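Local coordinates for DUF1254 domain-containing protein (Vibrio parahaemolyticus, PDB 3U07) that is of unknown function but combines DUF1254 and DUF1214 family regions and probably carries a signal sequence, consistent with export from the cytoplasm, at residues 155-163 with 224-232; 215-224 with 242-251. The protein carries 2 engineered substitutions. All coordinates share one frame; numbering follows the deposited sequence.

Contact 1. Residues 155-163 with 224-232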
loop_
_atom_site.group_PDB
_atom_site.type_symbol
_atom_site.label_atom_id
_atom_site.label_comp_id
_atom_site.label_asym_id
_atom_site.label_seq_id
_atom_site.Cartn_x
_atom_site.Cartn_y
_atom_site.Cartn_z
ATOM N N VAL A 155 3.540 -0.062 -18.698
ATOM C CA VAL A 155 3.183 -1.035 -17.671
ATOM C C VAL A 155 2.002 -1.869 -18.166
ATOM O O VAL A 155 0.911 -1.337 -18.391
ATOM C CB VAL A 155 2.741 -0.355 -16.360
ATOM C CG1 VAL A 155 2.386 -1.417 -15.327
ATOM C CG2 VAL A 155 3.830 0.561 -15.854
ATOM N N ARG A 156 2.221 -3.167 -18.354
ATOM C CA ARG A 156 1.145 -4.058 -18.788
ATOM C C ARG A 156 0.402 -4.504 -17.532
ATOM O O ARG A 156 1.014 -5.044 -16.612
ATOM C CB ARG A 156 1.722 -5.272 -19.517
ATOM C CG ARG A 156 2.343 -4.932 -20.866
ATOM C CD ARG A 156 1.271 -4.647 -21.919
ATOM N NE ARG A 156 1.857 -4.213 -23.189
ATOM C CZ ARG A 156 1.169 -4.006 -24.310
ATOM N NH1 ARG A 156 -0.146 -4.194 -24.337
ATOM N NH2 ARG A 156 1.798 -3.607 -25.409
ATOM N N VAL A 157 -0.910 -4.277 -17.480
ATOM C CA VAL A 157 -1.681 -4.652 -16.295
ATOM C C VAL A 157 -2.666 -5.782 -16.578
ATOM O O VAL A 157 -3.244 -5.872 -17.666
ATOM C CB VAL A 157 -2.429 -3.417 -15.697
ATOM C CG1 VAL A 157 -1.429 -2.295 -15.406
ATOM C CG2 VAL A 157 -3.508 -2.919 -16.657
ATOM N N ASP A 158 -2.850 -6.649 -15.587
ATOM C CA ASP A 158 -3.731 -7.797 -15.739
ATOM C C ASP A 158 -5.183 -7.581 -15.353
ATOM O O ASP A 158 -6.024 -8.440 -15.616
ATOM C CB ASP A 158 -3.139 -8.993 -14.998
ATOM C CG ASP A 158 -1.867 -9.503 -15.659
ATOM O OD1 ASP A 158 -0.828 -9.561 -14.980
ATOM O OD2 ASP A 158 -1.906 -9.846 -16.858
ATOM N N SER A 159 -5.473 -6.453 -14.708
ATOM C CA SER A 159 -6.852 -6.105 -14.372
ATOM C C SER A 159 -7.063 -4.757 -15.065
ATOM O O SER A 159 -6.149 -3.931 -15.097
ATOM C CB SER A 159 -7.067 -5.975 -12.855
ATOM O OG SER A 159 -6.389 -4.855 -12.308
ATOM N N ASN A 160 -8.237 -4.532 -15.644
ATOM C CA ASN A 160 -8.474 -3.266 -16.332
ATOM C C ASN A 160 -8.556 -2.103 -15.361
ATOM O O ASN A 160 -8.287 -0.963 -15.726
ATOM C CB ASN A 160 -9.735 -3.337 -17.189
ATOM C CG ASN A 160 -9.579 -4.284 -18.362
ATOM O OD1 ASN A 160 -8.493 -4.405 -18.929
ATOM N ND2 ASN A 160 -10.668 -4.950 -18.743
ATOM N N LEU A 161 -8.924 -2.399 -14.118
ATOM C CA LEU A 161 -8.998 -1.377 -13.083
ATOM C C LEU A 161 -7.728 -1.514 -12.248
ATOM O O LEU A 161 -7.374 -2.615 -11.819
ATOM C CB LEU A 161 -10.221 -1.602 -12.187
ATOM C CG LEU A 161 -11.609 -1.505 -12.824
ATOM C CD1 LEU A 161 -12.658 -1.987 -11.826
ATOM C CD2 LEU A 161 -11.890 -0.067 -13.247
ATOM N N VAL A 162 -7.023 -0.410 -12.033
ATOM C CA VAL A 162 -5.810 -0.471 -11.230
ATOM C C VAL A 162 -5.800 0.688 -10.241
ATOM O O VAL A 162 -6.100 1.832 -10.598
ATOM C CB VAL A 162 -4.520 -0.436 -12.114
ATOM C CG1 VAL A 162 -4.776 -1.114 -13.453
ATOM C CG2 VAL A 162 -4.051 0.969 -12.312
ATOM N N LYS A 163 -5.477 0.392 -8.990
ATOM C CA LYS A 163 -5.455 1.430 -7.969
ATOM C C LYS A 163 -4.148 2.210 -8.047
ATOM O O LYS A 163 -3.066 1.628 -8.089
ATOM C CB LYS A 163 -5.644 0.801 -6.584
ATOM C CG LYS A 163 -5.625 1.790 -5.411
ATOM C CD LYS A 163 -6.166 1.133 -4.143
ATOM C CE LYS A 163 -5.808 1.915 -2.881
ATOM N NZ LYS A 163 -5.915 3.394 -3.047
ATOM N N CYS A 224 -13.252 -11.449 -15.016
ATOM C CA CYS A 224 -13.701 -11.214 -16.382
ATOM C C CYS A 224 -13.162 -9.905 -16.950
ATOM O O CYS A 224 -12.824 -9.829 -18.127
ATOM C CB CYS A 224 -15.236 -11.182 -16.420
ATOM S SG CYS A 224 -15.964 -11.366 -18.083
ATOM N N ASP A 225 -13.076 -8.888 -16.098
ATOM C CA ASP A 225 -12.635 -7.552 -16.494
ATOM C C ASP A 225 -11.132 -7.408 -16.677
ATOM O O ASP A 225 -10.480 -6.601 -16.011
ATOM C CB ASP A 225 -13.155 -6.538 -15.465
ATOM C CG ASP A 225 -12.863 -5.099 -15.850
ATOM O OD1 ASP A 225 -12.803 -4.806 -17.061
ATOM O OD2 ASP A 225 -12.709 -4.255 -14.937
ATOM N N GLY A 226 -10.582 -8.184 -17.600
ATOM C CA GLY A 226 -9.154 -8.120 -17.835
ATOM C C GLY A 226 -8.523 -9.438 -18.245
ATOM O O GLY A 226 -9.197 -10.347 -18.731
ATOM N N SER A 227 -7.219 -9.538 -18.007
ATOM C CA SER A 227 -6.420 -10.704 -18.367
ATOM C C SER A 227 -6.070 -11.610 -17.193
ATOM O O SER A 227 -5.231 -12.501 -17.320
ATOM C CB SER A 227 -5.121 -10.219 -19.013
ATOM O OG SER A 227 -4.876 -10.891 -20.227
HETATM N N MSE A 228 -6.703 -11.380 -16.053
HETATM C CA MSE A 228 -6.423 -12.164 -14.857
HETATM C C MSE A 228 -6.614 -13.671 -15.041
HETATM O O MSE A 228 -5.902 -14.468 -14.431
HETATM C CB MSE A 228 -7.308 -11.657 -13.719
HETATM C CG MSE A 228 -6.714 -11.780 -12.343
HETATM SE SE MSE A 228 -7.550 -10.466 -11.214
HETATM C CE MSE A 228 -6.137 -9.222 -11.186
ATOM N N GLY A 229 -7.573 -14.062 -15.882
ATOM C CA GLY A 229 -7.846 -15.486 -16.096
ATOM C C GLY A 229 -6.578 -16.176 -16.572
ATOM O O GLY A 229 -6.224 -17.313 -16.161
ATOM N N ASN A 230 -5.902 -15.467 -17.438
ATOM C CA ASN A 230 -4.668 -15.959 -17.995
ATOM C C ASN A 230 -3.500 -15.818 -16.992
ATOM O O ASN A 230 -2.695 -16.741 -16.849
ATOM C CB ASN A 230 -4.422 -15.173 -19.238
ATOM C CG ASN A 230 -5.391 -15.549 -20.343
ATOM O OD1 ASN A 230 -5.876 -16.682 -20.391
ATOM N ND2 ASN A 230 -5.638 -14.624 -21.267
ATOM N N ALA A 231 -3.380 -14.680 -16.327
ATOM C CA ALA A 231 -2.266 -14.569 -15.397
ATOM C C ALA A 231 -2.400 -15.535 -14.184
ATOM O O ALA A 231 -1.403 -15.904 -13.559
ATOM C CB ALA A 231 -2.135 -13.165 -14.931
ATOM N N ASP A 232 -3.628 -15.924 -13.839
ATOM C CA ASP A 232 -3.857 -16.808 -12.688
ATOM C C ASP A 232 -4.212 -18.232 -13.081
ATOM O O ASP A 232 -4.723 -18.993 -12.259
ATOM C CB ASP A 232 -4.998 -16.284 -11.812
ATOM C CG ASP A 232 -4.635 -15.036 -11.048
ATOM O OD1 ASP A 232 -3.442 -14.666 -11.024
ATOM O OD2 ASP A 232 -5.552 -14.426 -10.456
HETATM O O HOH W 1 -2.037 -12.236 -18.390
HETATM O O HOH W 2 -10.719 -4.914 -13.294
#
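A single beta bridge between Ser159 and Gly226, whose CA atoms lie 4.6 Å apart, joins the short connection between strands 153-157 and 161-169, members of two different sheets, to the loop linking helices 215-224 and 228-231. Two backbone bonds support it. Asn160 N gives a nearly straight bond to Asp225 O (3.1 Å, 167° at the hydrogen), whereas Ser227 N, 2.9 Å from Asp158 O, makes a more bent one from above the carbonyl plane. Asp225 centres an inverse gamma turn, and its CG, trans to the backbone N (chi1 -175°), carries the carboxylate to Asn160. Asn160 ND2 donates to Asp225 OD1 at 2.7 Å; OD1 lies in the amide plane, but the amide meets the carboxylate from above, the two planes being 68° apart. The other oxygen, OD2, forms a salt bridge with Arg205 and accepts from a water that also takes the N-H of Leu161. Van der Waals contacts flank the bridge on the helix 228-231 side: the selenomethionine Met228, bent at its last torsion, brings CE to 3.8 Å from Ser159 CB. Ala231 CB rests 3.7 Å from Asp158 CG, while Asp158 OD2 accepts from a water at 2.8 Å that donates weakly to Ser227 O.

Contact 2. Residues 215-224 with 242-251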
loop_
_atom_site.group_PDB
_atom_site.type_symbol
_atom_site.label_atom_id
_atom_site.label_comp_id
_atom_site.label_asym_id
_atom_site.label_seq_id
_atom_site.Cartn_x
_atom_site.Cartn_y
_atom_site.Cartn_z
ATOM N N TRP A 215 -19.210 -14.479 -2.933
ATOM C CA TRP A 215 -17.848 -14.148 -3.322
ATOM C C TRP A 215 -17.539 -14.710 -4.706
ATOM O O TRP A 215 -16.701 -14.171 -5.420
ATOM C CB TRP A 215 -16.825 -14.650 -2.298
ATOM C CG TRP A 215 -16.696 -16.132 -2.183
ATOM C CD1 TRP A 215 -17.354 -16.946 -1.307
ATOM C CD2 TRP A 215 -15.792 -16.971 -2.908
ATOM N NE1 TRP A 215 -16.905 -18.237 -1.430
ATOM C CE2 TRP A 215 -15.942 -18.281 -2.404
ATOM C CE3 TRP A 215 -14.858 -16.741 -3.926
ATOM C CZ2 TRP A 215 -15.205 -19.359 -2.889
ATOM C CZ3 TRP A 215 -14.123 -17.814 -4.409
ATOM C CH2 TRP A 215 -14.296 -19.106 -3.887
ATOM N N LEU A 216 -18.222 -15.784 -5.091
ATOM C CA LEU A 216 -18.007 -16.368 -6.410
ATOM C C LEU A 216 -18.379 -15.371 -7.503
ATOM O O LEU A 216 -17.604 -15.161 -8.434
ATOM C CB LEU A 216 -18.832 -17.647 -6.595
ATOM C CG LEU A 216 -18.331 -18.919 -5.907
ATOM C CD1 LEU A 216 -19.358 -20.028 -6.097
ATOM C CD2 LEU A 216 -16.977 -19.332 -6.484
ATOM N N GLU A 217 -19.548 -14.741 -7.399
ATOM C CA GLU A 217 -19.927 -13.795 -8.440
ATOM C C GLU A 217 -19.049 -12.552 -8.476
ATOM O O GLU A 217 -18.746 -12.043 -9.557
ATOM C CB GLU A 217 -21.417 -13.421 -8.355
ATOM C CG GLU A 217 -21.948 -12.938 -7.026
ATOM C CD GLU A 217 -23.462 -12.742 -7.072
ATOM O OE1 GLU A 217 -24.193 -13.509 -6.402
ATOM O OE2 GLU A 217 -23.918 -11.824 -7.793
ATOM N N ARG A 218 -18.611 -12.075 -7.312
ATOM C CA ARG A 218 -17.749 -10.899 -7.277
ATOM C C ARG A 218 -16.386 -11.229 -7.895
ATOM O O ARG A 218 -15.898 -10.501 -8.758
ATOM C CB ARG A 218 -17.568 -10.396 -5.839
ATOM C CG ARG A 218 -18.837 -9.787 -5.222
ATOM C CD ARG A 218 -18.547 -9.135 -3.869
ATOM N NE ARG A 218 -18.008 -10.085 -2.896
ATOM C CZ ARG A 218 -18.737 -10.770 -2.019
ATOM N NH1 ARG A 218 -20.055 -10.617 -1.971
ATOM N NH2 ARG A 218 -18.146 -11.623 -1.196
ATOM N N VAL A 219 -15.778 -12.330 -7.460
ATOM C CA VAL A 219 -14.482 -12.726 -7.993
ATOM C C VAL A 219 -14.554 -13.020 -9.500
ATOM O O VAL A 219 -13.692 -12.579 -10.256
ATOM C CB VAL A 219 -13.926 -13.964 -7.250
ATOM C CG1 VAL A 219 -12.675 -14.494 -7.967
ATOM C CG2 VAL A 219 -13.575 -13.587 -5.807
ATOM N N ASN A 220 -15.566 -13.769 -9.937
ATOM C CA ASN A 220 -15.704 -14.082 -11.364
ATOM C C ASN A 220 -15.923 -12.804 -12.174
ATOM O O ASN A 220 -15.471 -12.697 -13.315
ATOM C CB ASN A 220 -16.863 -15.057 -11.602
ATOM C CG ASN A 220 -16.576 -16.444 -11.056
ATOM O OD1 ASN A 220 -15.471 -16.728 -10.594
ATOM N ND2 ASN A 220 -17.571 -17.319 -11.113
ATOM N N PHE A 221 -16.613 -11.836 -11.579
ATOM C CA PHE A 221 -16.863 -10.558 -12.237
ATOM C C PHE A 221 -15.538 -9.818 -12.475
ATOM O O PHE A 221 -15.268 -9.334 -13.576
ATOM C CB PHE A 221 -17.774 -9.688 -11.366
ATOM C CG PHE A 221 -17.927 -8.283 -11.868
ATOM C CD1 PHE A 221 -18.791 -7.995 -12.922
ATOM C CD2 PHE A 221 -17.193 -7.247 -11.298
ATOM C CE1 PHE A 221 -18.923 -6.687 -13.399
ATOM C CE2 PHE A 221 -17.314 -5.940 -11.764
ATOM C CZ PHE A 221 -18.182 -5.659 -12.818
ATOM N N VAL A 222 -14.719 -9.722 -11.431
ATOM C CA VAL A 222 -13.433 -9.045 -11.551
ATOM C C VAL A 222 -12.508 -9.792 -12.507
ATOM O O VAL A 222 -11.805 -9.180 -13.311
ATOM C CB VAL A 222 -12.739 -8.923 -10.181
ATOM C CG1 VAL A 222 -11.322 -8.400 -10.359
ATOM C CG2 VAL A 222 -13.540 -7.989 -9.286
ATOM N N LEU A 223 -12.515 -11.117 -12.409
ATOM C CA LEU A 223 -11.683 -11.972 -13.251
ATOM C C LEU A 223 -11.987 -11.723 -14.728
ATOM O O LEU A 223 -11.105 -11.773 -15.574
ATOM C CB LEU A 223 -11.964 -13.443 -12.921
ATOM C CG LEU A 223 -10.933 -14.396 -12.292
ATOM C CD1 LEU A 223 -9.750 -13.681 -11.695
ATOM C CD2 LEU A 223 -11.656 -15.220 -11.247
ATOM N N CYS A 224 -13.252 -11.449 -15.016
ATOM C CA CYS A 224 -13.701 -11.214 -16.382
ATOM C C CYS A 224 -13.162 -9.905 -16.950
ATOM O O CYS A 224 -12.824 -9.829 -18.127
ATOM C CB CYS A 224 -15.236 -11.182 -16.420
ATOM S SG CYS A 224 -15.964 -11.366 -18.083
ATOM N N ILE A 242 -15.137 -25.628 -8.249
ATOM C CA ILE A 242 -15.757 -24.854 -7.185
ATOM C C ILE A 242 -16.629 -23.750 -7.770
ATOM O O ILE A 242 -17.513 -23.238 -7.096
ATOM C CB ILE A 242 -14.684 -24.231 -6.253
ATOM C CG1 ILE A 242 -13.824 -25.341 -5.640
ATOM C CG2 ILE A 242 -15.344 -23.412 -5.153
ATOM C CD1 ILE A 242 -14.604 -26.346 -4.802
ATOM N N GLY A 243 -16.383 -23.389 -9.026
ATOM C CA GLY A 243 -17.177 -22.342 -9.651
ATOM C C GLY A 243 -16.435 -21.030 -9.863
ATOM O O GLY A 243 -17.026 -20.035 -10.291
ATOM N N VAL A 244 -15.142 -21.014 -9.546
ATOM C CA VAL A 244 -14.323 -19.814 -9.734
ATOM C C VAL A 244 -13.867 -19.860 -11.181
ATOM O O VAL A 244 -13.094 -20.735 -11.568
ATOM C CB VAL A 244 -13.086 -19.816 -8.820
ATOM C CG1 VAL A 244 -12.328 -18.493 -8.968
ATOM C CG2 VAL A 244 -13.516 -20.033 -7.378
ATOM N N GLU A 245 -14.338 -18.910 -11.975
ATOM C CA GLU A 245 -14.023 -18.889 -13.395
ATOM C C GLU A 245 -14.407 -17.521 -13.963
ATOM O O GLU A 245 -15.491 -17.020 -13.672
ATOM C CB GLU A 245 -14.833 -19.992 -14.071
ATOM C CG GLU A 245 -14.670 -20.114 -15.569
ATOM C CD GLU A 245 -15.545 -21.221 -16.120
ATOM O OE1 GLU A 245 -15.509 -22.332 -15.555
ATOM O OE2 GLU A 245 -16.265 -20.983 -17.107
ATOM N N PRO A 246 -13.538 -16.910 -14.798
ATOM C CA PRO A 246 -13.785 -15.587 -15.399
ATOM C C PRO A 246 -15.071 -15.421 -16.187
ATOM O O PRO A 246 -15.201 -15.992 -17.262
ATOM C CB PRO A 246 -12.595 -15.384 -16.322
ATOM C CG PRO A 246 -11.552 -16.277 -15.779
ATOM C CD PRO A 246 -12.309 -17.508 -15.352
ATOM N N CYS A 247 -15.953 -14.543 -15.716
ATOM C CA CYS A 247 -17.234 -14.251 -16.369
ATOM C C CYS A 247 -18.343 -15.258 -16.040
ATOM O O CYS A 247 -19.467 -15.103 -16.511
ATOM C CB CYS A 247 -17.094 -14.193 -17.901
ATOM S SG CYS A 247 -15.622 -13.327 -18.512
ATOM N N LYS A 248 -18.044 -16.295 -15.257
ATOM C CA LYS A 248 -19.058 -17.301 -14.920
ATOM C C LYS A 248 -20.115 -16.757 -13.950
ATOM O O LYS A 248 -19.790 -16.230 -12.880
ATOM C CB LYS A 248 -18.398 -18.550 -14.320
ATOM C CG LYS A 248 -19.384 -19.646 -13.893
ATOM C CD LYS A 248 -18.664 -20.814 -13.230
ATOM C CE LYS A 248 -19.622 -21.932 -12.825
ATOM N NZ LYS A 248 -20.284 -22.599 -13.992
ATOM N N THR A 249 -21.382 -16.890 -14.335
ATOM C CA THR A 249 -22.500 -16.419 -13.513
ATOM C C THR A 249 -23.503 -17.531 -13.201
ATOM O O THR A 249 -24.408 -17.332 -12.404
ATOM C CB THR A 249 -23.280 -15.290 -14.215
ATOM O OG1 THR A 249 -23.778 -15.781 -15.465
ATOM C CG2 THR A 249 -22.389 -14.075 -14.467
ATOM N N ASP A 250 -23.347 -18.690 -13.834
ATOM C CA ASP A 250 -24.253 -19.819 -13.611
ATOM C C ASP A 250 -23.620 -20.841 -12.669
ATOM O O ASP A 250 -22.533 -21.345 -12.941
ATOM C CB ASP A 250 -24.600 -20.489 -14.948
ATOM C CG ASP A 250 -23.365 -20.966 -15.710
ATOM O OD1 ASP A 250 -23.298 -22.170 -16.047
ATOM O OD2 ASP A 250 -22.463 -20.142 -15.978
ATOM N N PHE A 251 -24.309 -21.161 -11.576
ATOM C CA PHE A 251 -23.776 -22.107 -10.597
ATOM C C PHE A 251 -24.739 -23.223 -10.216
ATOM O O PHE A 251 -25.956 -23.058 -10.287
ATOM C CB PHE A 251 -23.393 -21.363 -9.317
ATOM C CG PHE A 251 -22.485 -20.187 -9.541
ATOM C CD1 PHE A 251 -21.110 -20.361 -9.629
ATOM C CD2 PHE A 251 -23.009 -18.908 -9.683
ATOM C CE1 PHE A 251 -20.269 -19.273 -9.857
ATOM C CE2 PHE A 251 -22.180 -17.819 -9.910
ATOM C CZ PHE A 251 -20.809 -18.002 -9.997
#
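Val244 presents both methyl groups to one side of helix 215-224. Its CG2 sits 3.6 Å from Leu216 CD2 and 3.7 Å from Trp215 CH2, crossing both side chains at about a right angle. With CG1 trans to the backbone N (chi1 -175°), the second methyl is directed to Leu223, whose CD2 is 4.0 Å away, and to Val219 CG1. Leu216 CD2 also lies over one face of the Trp215 indole, offset toward its rim, and Leu216 CB packs obliquely against the Phe251 ring. Leu236 of helix 233-239 touches both Val244 and Leu223. Beyond these apolar groups, the loop between helices 233-239 and 253-273 folds around the side chain of Asn220, with a type II beta turn from Glu245 to Lys248 on the side nearer the end of helix 215-224. Both amide hydrogens of Asn220 are used: ND2 donates to Gly243 O (2.9 Å, 173° at the hydrogen) and to Lys248 O at 3.0 Å, each acceptor near the amide plane. That fixes the rotation of the amide and leaves OD1 to accept from Glu245 N at 2.8 Å, the donor standing well above the plane. Phe251 turns its ring edge to ND2. The backbone of Asn220 takes part as well: its O receives Cys247 N at 3.1 Å on one face and the helical N-H of Cys224 on the other. At the outer edge Cys247, in the third position of the turn, is disulfide-bonded to Cys224 (SG to SG 2.0 Å, chi3 91°).

Contacts 1 and 2 share Cys224, the last residue of helix 215-224, and their centres are 15 Å apart. The chain leaves contact 2 through this helix, passes at once into the bridging loop and helix 228-231 of contact 1, then returns through 242-251 to pack on the helix it left, so the segments alternate in sequence. They also touch directly: Met228 CG lies 3.6 Å from Leu223 CD1, and Gly229 CA 3.8 Å from Pro246 CG. Helix 228-231 thus meets the connection 158-160 between the strands in contact 1 and both segments of contact 2. Cys224, tied by the disulfide in contact 2, is also the first residue of the inverse gamma turn centred on Asp225 in contact 1.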